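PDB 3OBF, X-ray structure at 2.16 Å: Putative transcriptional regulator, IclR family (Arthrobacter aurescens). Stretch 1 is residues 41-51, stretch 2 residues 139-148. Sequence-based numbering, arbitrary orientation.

Stretch 1 (41-51) PSRHQVKHLAP
Stretch 2 (139-148) VLIPAPKFRV

The contact between residues 41-51 and 139-148 buries 406 Å², both sides summed, and sets an irregular segment against the end of a β-strand (through residue 144) that continues into a 3-10 turn (145-147). The nearest CA atoms are those of Leu 49 and Pro 142, 6.4 Å apart. Leu 49 (phi/psi -94/152, chi1 m, chi2 t) points toward the strand: its CB lies 3.9 Å from Pro 142 CB, and its CD1 reaches along the chain to 3.6 Å from Ala 143 C and 4.0 Å from Pro 144 CD. Strand alternation turns Leu 140, Pro 142 and Pro 144 toward the loop and Ile 141 and Ala 143 away, so the two proline rings, both C-gamma endo, offer compact apolar surfaces. Ala 50, with positive phi and psi (43/53), places its CB 3.7 Å from Pro 142 CG and 4.0 Å from Leu 140 CD2; its small methyl suits this buried, close-packed position.

The two chains run in opposite senses, and Val 46 (chi1 m) meets Pro 144 and the exposed Phe 146 (chi1 p, chi2 81°). Val 46 CG2 sits 4.4 Å from Pro 144 CG and 4.1 Å from Phe 146 CE2, at the edge of the phenyl ring.

The polar edge is built around Arg 147 (phi/psi -104/3; chi1 p, chi2 t, chi3 t, chi4 -122°), whose long side chain carries its guanidinium to His 44. Arg 147 NH1 donates a hydrogen bond to His 44 O (3.0 Å, 151°), while the guanidinium stacks flat on the imidazole, centres 3.9 Å apart and planes at 8°. His 44 (phi/psi -145/58, chi1 p, chi2 -16°) is steadied by Ser 42 (chi1 t), whose OG accepts hydrogen bonds from His 44 N (3.1 Å) and His 44 ND1 (3.2 Å). Ser 42 OG also lies 3.3 Å from Arg 147 NH2.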

ATOM      1  N   PRO A  41      -5.750  14.603  -2.509  1.00 27.62           N
ATOM      2  CA  PRO A  41      -4.374  15.098  -2.729  1.00 28.86           C
ATOM      3  C   PRO A  41      -3.767  15.818  -1.495  1.00 30.42           C
ATOM      4  O   PRO A  41      -4.505  16.423  -0.703  1.00 29.42           O
ATOM      5  CB  PRO A  41      -4.538  16.102  -3.898  1.00 28.95           C
ATOM      6  CG  PRO A  41      -5.950  16.696  -3.667  1.00 28.42           C
ATOM      7  CD  PRO A  41      -6.763  15.401  -3.226  1.00 27.67           C
ATOM      8  N   SER A  42      -2.440  15.723  -1.349  1.00 32.09           N
ATOM      9  CA  SER A  42      -1.666  16.535  -0.419  1.00 34.53           C
ATOM     10  C   SER A  42      -2.032  18.022  -0.564  1.00 36.66           C
ATOM     11  O   SER A  42      -2.279  18.492  -1.673  1.00 36.19           O
ATOM     12  CB  SER A  42      -0.174  16.366  -0.726  1.00 34.23           C
ATOM     13  OG  SER A  42       0.619  17.208   0.089  1.00 35.19           O
ATOM     14  N   ARG A  43      -2.062  18.754   0.548  1.00 39.14           N
ATOM     15  CA  ARG A  43      -2.331  20.207   0.515  1.00 41.93           C
ATOM     16  C   ARG A  43      -1.124  20.950  -0.057  1.00 44.40           C
ATOM     17  O   ARG A  43      -1.176  22.151  -0.285  1.00 44.33           O
ATOM     18  CB  ARG A  43      -2.633  20.768   1.914  1.00 41.58           C
ATOM     19  CG  ARG A  43      -1.431  20.689   2.836  1.00 42.32           C
ATOM     20  CD  ARG A  43      -1.695  21.224   4.225  1.00 45.82           C
ATOM     21  NE  ARG A  43      -0.486  21.094   5.028  1.00 48.77           N
ATOM     22  CZ  ARG A  43       0.523  21.966   5.000  1.00 51.69           C
ATOM     23  NH1 ARG A  43       0.455  23.060   4.230  1.00 52.82           N
ATOM     24  NH2 ARG A  43       1.598  21.752   5.748  1.00 52.43           N
ATOM     25  N   HIS A  44      -0.022  20.239  -0.244  1.00 47.35           N
ATOM     26  CA  HIS A  44       1.118  20.831  -0.913  1.00 50.39           C
ATOM     27  C   HIS A  44       1.858  19.823  -1.761  1.00 51.93           C
ATOM     28  O   HIS A  44       3.056  19.599  -1.556  1.00 52.82           O
ATOM     29  CB  HIS A  44       2.053  21.596   0.056  1.00 51.40           C
ATOM     30  CG  HIS A  44       2.576  20.799   1.222  1.00 52.55           C
ATOM     31  ND1 HIS A  44       2.042  19.598   1.633  1.00 53.55           N
ATOM     32  CD2 HIS A  44       3.560  21.086   2.107  1.00 54.85           C
ATOM     33  CE1 HIS A  44       2.690  19.162   2.698  1.00 54.27           C
ATOM     34  NE2 HIS A  44       3.618  20.048   3.003  1.00 55.80           N
ATOM     35  N   GLN A  45       1.155  19.207  -2.714  1.00 53.12           N
ATOM     36  CA  GLN A  45       1.830  18.273  -3.622  1.00 54.42           C
ATOM     37  C   GLN A  45       2.689  19.019  -4.631  1.00 56.51           C
ATOM     38  O   GLN A  45       2.379  20.148  -5.034  1.00 56.84           O
ATOM     39  CB  GLN A  45       0.881  17.303  -4.326  1.00 53.84           C
ATOM     40  CG  GLN A  45      -0.495  17.810  -4.639  1.00 52.70           C
ATOM     41  CD  GLN A  45      -1.182  16.963  -5.693  1.00 50.25           C
ATOM     42  OE1 GLN A  45      -1.171  15.732  -5.637  1.00 49.44           O
ATOM     43  NE2 GLN A  45      -1.778  17.624  -6.672  1.00 50.33           N
ATOM     44  N   VAL A  46       3.807  18.410  -4.991  1.00 58.19           N
ATOM     45  CA  VAL A  46       4.589  18.937  -6.084  1.00 59.94           C
ATOM     46  C   VAL A  46       4.244  18.055  -7.276  1.00 59.34           C
ATOM     47  O   VAL A  46       3.382  18.413  -8.078  1.00 59.63           O
ATOM     48  CB  VAL A  46       6.099  19.065  -5.741  1.00 60.79           C
ATOM     49  CG1 VAL A  46       6.277  20.178  -4.744  1.00 61.60           C
ATOM     50  CG2 VAL A  46       6.670  17.759  -5.181  1.00 61.18           C
ATOM     51  N   LYS A  47       4.849  16.879  -7.359  1.00 58.39           N
ATOM     52  CA  LYS A  47       4.375  15.891  -8.312  1.00 56.61           C
ATOM     53  C   LYS A  47       3.112  15.217  -7.754  1.00 53.65           C
ATOM     54  O   LYS A  47       3.008  14.974  -6.547  1.00 52.97           O
ATOM     55  CB  LYS A  47       5.496  14.906  -8.687  1.00 57.60           C
ATOM     56  CG  LYS A  47       6.589  15.550  -9.597  1.00 60.19           C
ATOM     57  CD  LYS A  47       6.075  15.744 -11.042  1.00 63.74           C
ATOM     58  CE  LYS A  47       7.120  16.356 -11.981  1.00 66.48           C
ATOM     59  NZ  LYS A  47       7.116  17.847 -11.986  1.00 66.99           N
ATOM     60  N   HIS A  48       2.143  14.985  -8.638  1.00 50.61           N
ATOM     61  CA  HIS A  48       0.856  14.430  -8.282  1.00 47.95           C
ATOM     62  C   HIS A  48       1.046  12.922  -8.086  1.00 45.23           C
ATOM     63  O   HIS A  48       1.220  12.174  -9.047  1.00 44.92           O
ATOM     64  CB  HIS A  48      -0.167  14.689  -9.392  1.00 48.64           C
ATOM     65  CG  HIS A  48      -0.552  16.133  -9.561  1.00 51.64           C
ATOM     66  ND1 HIS A  48       0.370  17.162  -9.620  1.00 53.47           N
ATOM     67  CD2 HIS A  48      -1.768  16.713  -9.720  1.00 52.98           C
ATOM     68  CE1 HIS A  48      -0.260  18.312  -9.785  1.00 54.75           C
ATOM     69  NE2 HIS A  48      -1.559  18.068  -9.848  1.00 54.87           N
ATOM     70  N   LEU A  49       1.061  12.487  -6.838  1.00 42.02           N
ATOM     71  CA  LEU A  49       1.320  11.073  -6.544  1.00 38.99           C
ATOM     72  C   LEU A  49       0.010  10.325  -6.414  1.00 36.84           C
ATOM     73  O   LEU A  49      -1.022  10.918  -6.043  1.00 36.52           O
ATOM     74  CB  LEU A  49       2.191  10.911  -5.293  1.00 38.95           C
ATOM     75  CG  LEU A  49       3.564  11.624  -5.277  1.00 39.78           C
ATOM     76  CD1 LEU A  49       4.185  11.593  -3.888  1.00 37.85           C
ATOM     77  CD2 LEU A  49       4.533  11.044  -6.327  1.00 41.12           C
ATOM     78  N   ALA A  50       0.054   9.025  -6.722  1.00 34.40           N
ATOM     79  CA  ALA A  50      -1.128   8.153  -6.673  1.00 31.99           C
ATOM     80  C   ALA A  50      -2.376   8.818  -7.256  1.00 30.44           C
ATOM     81  O   ALA A  50      -3.419   8.858  -6.586  1.00 29.98           O
ATOM     82  CB  ALA A  50      -1.389   7.653  -5.219  1.00 31.27           C
ATOM     83  N   PRO A  51      -2.285   9.335  -8.504  1.00 29.93           N
ATOM     84  CA  PRO A  51      -3.494   9.939  -9.068  1.00 29.85           C
ATOM     85  C   PRO A  51      -4.514   8.819  -9.408  1.00 29.54           C
ATOM     86  O   PRO A  51      -4.106   7.674  -9.591  1.00 29.68           O
ATOM     87  CB  PRO A  51      -2.976  10.653 -10.339  1.00 30.00           C
ATOM     88  CG  PRO A  51      -1.788   9.829 -10.784  1.00 30.45           C
ATOM     89  CD  PRO A  51      -1.167   9.306  -9.480  1.00 29.99           C
ATOM     90  N   VAL A 139      -4.814   0.922   2.089  1.00 24.15           N
ATOM     91  CA  VAL A 139      -4.637   2.370   2.149  1.00 23.94           C
ATOM     92  C   VAL A 139      -3.160   2.709   1.895  1.00 23.90           C
ATOM     93  O   VAL A 139      -2.274   2.065   2.473  1.00 23.52           O
ATOM     94  CB  VAL A 139      -5.096   2.903   3.511  1.00 24.21           C
ATOM     95  CG1 VAL A 139      -4.775   4.450   3.646  1.00 23.99           C
ATOM     96  CG2 VAL A 139      -6.614   2.587   3.715  1.00 23.51           C
ATOM     97  N   LEU A 140      -2.913   3.686   1.019  1.00 23.48           N
ATOM     98  CA  LEU A 140      -1.572   4.117   0.660  1.00 23.74           C
ATOM     99  C   LEU A 140      -1.368   5.598   1.034  1.00 23.98           C
ATOM    100  O   LEU A 140      -2.249   6.430   0.794  1.00 22.76           O
ATOM    101  CB  LEU A 140      -1.341   3.918  -0.849  1.00 24.35           C
ATOM    102  CG  LEU A 140      -0.114   4.543  -1.565  1.00 25.25           C
ATOM    103  CD1 LEU A 140       1.195   3.926  -1.077  1.00 25.58           C
ATOM    104  CD2 LEU A 140      -0.213   4.479  -3.140  1.00 25.32           C
ATOM    105  N   ILE A 141      -0.210   5.903   1.633  1.00 24.35           N
ATOM    106  CA  ILE A 141       0.244   7.265   1.781  1.00 24.58           C
ATOM    107  C   ILE A 141       1.522   7.383   0.957  1.00 26.11           C
ATOM    108  O   ILE A 141       2.583   6.892   1.372  1.00 26.55           O
ATOM    109  CB  ILE A 141       0.516   7.695   3.274  1.00 25.08           C
ATOM    110  CG1 ILE A 141      -0.728   7.503   4.172  1.00 23.59           C
ATOM    111  CG2 ILE A 141       0.993   9.181   3.310  1.00 23.75           C
ATOM    112  CD1 ILE A 141      -0.466   7.797   5.677  1.00 24.70           C
ATOM    113  N   PRO A 142       1.429   7.991  -0.236  1.00 26.95           N
ATOM    114  CA  PRO A 142       2.670   8.332  -0.952  1.00 28.19           C
ATOM    115  C   PRO A 142       3.139   9.745  -0.592  1.00 29.76           C
ATOM    116  O   PRO A 142       2.316  10.589  -0.288  1.00 30.91           O
ATOM    117  CB  PRO A 142       2.238   8.273  -2.404  1.00 28.04           C
ATOM    118  CG  PRO A 142       0.682   8.749  -2.352  1.00 27.51           C
ATOM    119  CD  PRO A 142       0.213   8.443  -0.948  1.00 26.76           C
ATOM    120  N   ALA A 143       4.440  10.008  -0.612  1.00 32.20           N
ATOM    121  CA  ALA A 143       4.972  11.341  -0.279  1.00 34.33           C
ATOM    122  C   ALA A 143       6.332  11.589  -0.987  1.00 36.71           C
ATOM    123  O   ALA A 143       7.020  10.625  -1.359  1.00 36.61           O
ATOM    124  CB  ALA A 143       5.111  11.492   1.237  1.00 33.36           C
ATOM    125  N   PRO A 144       6.708  12.867  -1.202  1.00 38.91           N
ATOM    126  CA  PRO A 144       8.056  13.061  -1.801  1.00 41.16           C
ATOM    127  C   PRO A 144       9.171  12.791  -0.785  1.00 43.26           C
ATOM    128  O   PRO A 144       9.063  13.220   0.382  1.00 42.52           O
ATOM    129  CB  PRO A 144       8.061  14.524  -2.253  1.00 41.49           C
ATOM    130  CG  PRO A 144       6.806  15.159  -1.666  1.00 40.62           C
ATOM    131  CD  PRO A 144       5.862  14.076  -1.265  1.00 38.84           C
ATOM    132  N   LYS A 145      10.206  12.057  -1.222  1.00 45.57           N
ATOM    133  CA  LYS A 145      11.304  11.681  -0.333  1.00 48.41           C
ATOM    134  C   LYS A 145      11.970  12.870   0.354  1.00 49.89           C
ATOM    135  O   LYS A 145      12.280  12.781   1.534  1.00 49.42           O
ATOM    136  CB  LYS A 145      12.360  10.806  -1.022  1.00 48.95           C
ATOM    137  CG  LYS A 145      13.313  10.116  -0.018  1.00 50.38           C
ATOM    138  CD  LYS A 145      13.870   8.787  -0.556  1.00 52.20           C
ATOM    139  CE  LYS A 145      15.058   8.294   0.257  1.00 54.82           C
ATOM    140  NZ  LYS A 145      16.123   7.650  -0.607  1.00 57.05           N
ATOM    141  N   PHE A 146      12.152  13.982  -0.364  1.00 51.67           N
ATOM    142  CA  PHE A 146      12.867  15.121   0.217  1.00 53.76           C
ATOM    143  C   PHE A 146      12.337  15.563   1.599  1.00 53.70           C
ATOM    144  O   PHE A 146      13.117  15.982   2.452  1.00 53.57           O
ATOM    145  CB  PHE A 146      12.981  16.312  -0.761  1.00 54.82           C
ATOM    146  CG  PHE A 146      11.681  17.027  -1.019  1.00 57.27           C
ATOM    147  CD1 PHE A 146      11.195  17.981  -0.113  1.00 58.84           C
ATOM    148  CD2 PHE A 146      10.941  16.763  -2.173  1.00 58.35           C
ATOM    149  CE1 PHE A 146       9.984  18.644  -0.340  1.00 58.99           C
ATOM    150  CE2 PHE A 146       9.738  17.430  -2.408  1.00 59.12           C
ATOM    151  CZ  PHE A 146       9.258  18.368  -1.490  1.00 59.04           C
ATOM    152  N   ARG A 147      11.029  15.442   1.838  1.00 53.12           N
ATOM    153  CA  ARG A 147      10.480  15.985   3.079  1.00 52.59           C
ATOM    154  C   ARG A 147      10.174  14.928   4.114  1.00 52.00           C
ATOM    155  O   ARG A 147       9.676  15.233   5.193  1.00 52.37           O
ATOM    156  CB  ARG A 147       9.275  16.915   2.824  1.00 52.62           C
ATOM    157  CG  ARG A 147       8.134  16.357   1.973  1.00 51.07           C
ATOM    158  CD  ARG A 147       6.917  17.294   2.063  1.00 49.81           C
ATOM    159  NE  ARG A 147       5.690  16.701   1.512  1.00 47.17           N
ATOM    160  CZ  ARG A 147       4.982  17.231   0.515  1.00 46.12           C
ATOM    161  NH1 ARG A 147       5.376  18.382  -0.041  1.00 43.97           N
ATOM    162  NH2 ARG A 147       3.880  16.615   0.073  1.00 44.48           N
ATOM    163  N   VAL A 148      10.492  13.688   3.788  1.00 51.55           N
ATOM    164  CA  VAL A 148      10.166  12.560   4.656  1.00 51.79           C
ATOM    165  C   VAL A 148      11.437  11.830   5.008  1.00 52.64           C
ATOM    166  O   VAL A 148      12.105  11.269   4.142  1.00 53.16           O
ATOM    167  CB  VAL A 148       9.167  11.534   4.006  1.00 51.17           C
ATOM    168  CG1 VAL A 148       8.860  10.414   4.976  1.00 50.92           C
ATOM    169  CG2 VAL A 148       7.866  12.203   3.585  1.00 50.32           C
TER